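Local coordinates for abhydrolase domain-containing protein (Exiguobacterium antarcticum, PDB 5H3H) that hydrolyses carboxylic esters and probably also forms peracids as a perhydrolase, with an alpha/beta hydrolase fold, at residues Gly29-Asn34 and Ser155-Phe160. Residues are numbered along the deposited sequence; the frame is centred on the assembly and turned at random.
With F50 (ethaneperoxoic acid), chain D.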
# COMPACT_ATOMS: atom_id res chain seq x y z
N GLY B 29 16.30 10.50 13.59
CA GLY B 29 17.03 9.25 13.83
C GLY B 29 16.98 8.83 15.28
O GLY B 29 16.49 9.57 16.13
N TRP B 30 17.49 7.63 15.53
CA TRP B 30 17.67 7.08 16.87
C TRP B 30 18.91 7.76 17.50
O TRP B 30 19.94 7.87 16.81
CB TRP B 30 17.86 5.59 16.74
CG TRP B 30 18.15 4.83 18.01
CD1 TRP B 30 17.25 4.21 18.80
CD2 TRP B 30 19.44 4.58 18.59
NE1 TRP B 30 17.87 3.61 19.86
CE2 TRP B 30 19.22 3.80 19.75
CE3 TRP B 30 20.75 4.93 18.25
CZ2 TRP B 30 20.28 3.36 20.57
CZ3 TRP B 30 21.78 4.53 19.06
CH2 TRP B 30 21.56 3.76 20.21
N PRO B 31 18.87 8.16 18.79
CA PRO B 31 17.70 8.13 19.66
C PRO B 31 17.37 9.56 20.05
O PRO B 31 17.32 9.93 21.22
CB PRO B 31 18.17 7.29 20.82
CG PRO B 31 19.65 7.66 20.91
CD PRO B 31 20.10 8.23 19.62
N ALA B 32 17.16 10.40 19.02
CA ALA B 32 17.04 11.82 19.25
C ALA B 32 15.52 12.20 19.28
O ALA B 32 14.70 11.46 19.87
CB ALA B 32 17.80 12.56 18.20
N ASN B 33 15.19 13.35 18.70
CA ASN B 33 13.79 13.77 18.46
C ASN B 33 13.74 14.78 17.31
O ASN B 33 14.79 15.13 16.80
CB ASN B 33 13.08 14.27 19.73
CG ASN B 33 13.75 15.47 20.35
OD1 ASN B 33 13.81 16.53 19.75
ND2 ASN B 33 14.19 15.33 21.59
N ASN B 34 12.53 15.22 16.91
CA ASN B 34 12.36 16.17 15.79
C ASN B 34 13.19 17.43 15.89
O ASN B 34 13.51 18.05 14.86
CB ASN B 34 10.86 16.52 15.58
CG ASN B 34 10.41 17.74 16.34
OD1 ASN B 34 10.04 17.68 17.57
ND2 ASN B 34 10.41 18.86 15.66
N SER B 155 26.41 7.64 29.08
CA SER B 155 27.81 7.28 28.58
C SER B 155 27.80 6.62 27.20
O SER B 155 28.63 6.95 26.33
CB SER B 155 28.55 6.42 29.59
OG SER B 155 28.76 7.17 30.78
N MET B 156 26.81 5.74 27.01
CA MET B 156 26.48 5.10 25.71
C MET B 156 26.32 6.17 24.67
O MET B 156 26.93 6.10 23.58
CB MET B 156 25.20 4.25 25.82
CG MET B 156 24.89 3.47 24.57
SD MET B 156 24.11 4.42 23.27
CE MET B 156 22.45 4.62 23.96
N LEU B 157 25.48 7.15 24.99
CA LEU B 157 25.23 8.30 24.09
C LEU B 157 26.45 9.13 23.75
O LEU B 157 26.59 9.55 22.64
CB LEU B 157 24.10 9.19 24.68
CG LEU B 157 22.70 8.56 24.71
CD1 LEU B 157 21.75 9.45 25.46
CD2 LEU B 157 22.13 8.30 23.31
N LYS B 158 27.26 9.49 24.73
CA LYS B 158 28.50 10.24 24.46
C LYS B 158 29.38 9.46 23.45
O LYS B 158 29.89 10.01 22.47
CB LYS B 158 29.23 10.50 25.77
CG LYS B 158 30.49 11.35 25.64
CD LYS B 158 31.14 11.45 27.04
CE LYS B 158 32.63 11.74 26.99
NZ LYS B 158 32.86 13.06 26.37
N GLY B 159 29.44 8.16 23.65
CA GLY B 159 30.14 7.28 22.74
C GLY B 159 29.57 7.27 21.36
O GLY B 159 30.30 7.32 20.41
N PHE B 160 28.25 7.24 21.25
CA PHE B 160 27.60 7.33 19.94
C PHE B 160 27.80 8.70 19.23
O PHE B 160 28.09 8.78 18.01
CB PHE B 160 26.12 6.94 20.16
CG PHE B 160 25.33 6.78 18.88
CD1 PHE B 160 25.60 5.72 18.00
CD2 PHE B 160 24.29 7.65 18.57
CE1 PHE B 160 24.85 5.58 16.84
CE2 PHE B 160 23.53 7.51 17.39
CZ PHE B 160 23.81 6.47 16.54
C F50 D . 20.15 5.93 13.66
OX1 F50 D . 20.58 8.40 14.22
O F50 D . 18.94 6.03 13.62
OXT F50 D . 20.93 7.18 13.55
CH3 F50 D . 20.80 4.59 13.81
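W30 and F160 both carry CG anti to the backbone N, with chi1 176° and -172°. These torsions send the two rings toward each other from the loop 29-34 and the helix 153-164. They meet edge to face in a T-shaped pair, planes at 81° and ring centroids 5.0 Å apart. The benzene edge of the indole points onto F160, with W30 CZ3 3.7 Å above the phenyl plane and over its centre. M156 also starts anti, then bends at chi2 and chi3, so its thioether end meets the tip of W30. M156 CE packs 3.9 Å from W30 CH2. M156 SD lies obliquely 5.3 Å from the centroid of the six-membered ring of W30, a Met-aromatic contact. P31 follows a cis peptide bond, and its CB rests against one face of the W30 ring. P31 CG meets L157 CD2 tip to tip at 3.5 Å. W30 NE1 is hydrogen-bonded to O of T189 on the helix 186-198. Side-chain contacts between the segments are apolar; W30 O also sits against the F160 ring. W30 N donates a fairly straight 2.9 Å hydrogen bond to O of the bound peracetic acid. M97 N and H248 NE2 also hydrogen-bond to it; the W30 and M97 amides are consistent with an oxyanion hole near the probable nucleophile S96. W30 O lies 2.7 Å from ligand OX1, so the peracid probably holds a proton there. The contact ties the loop to helix 153-164 of the cap inserted after strand 114-120. Its chemistry implies apolar packing round W30, which probably helps line the acyl site.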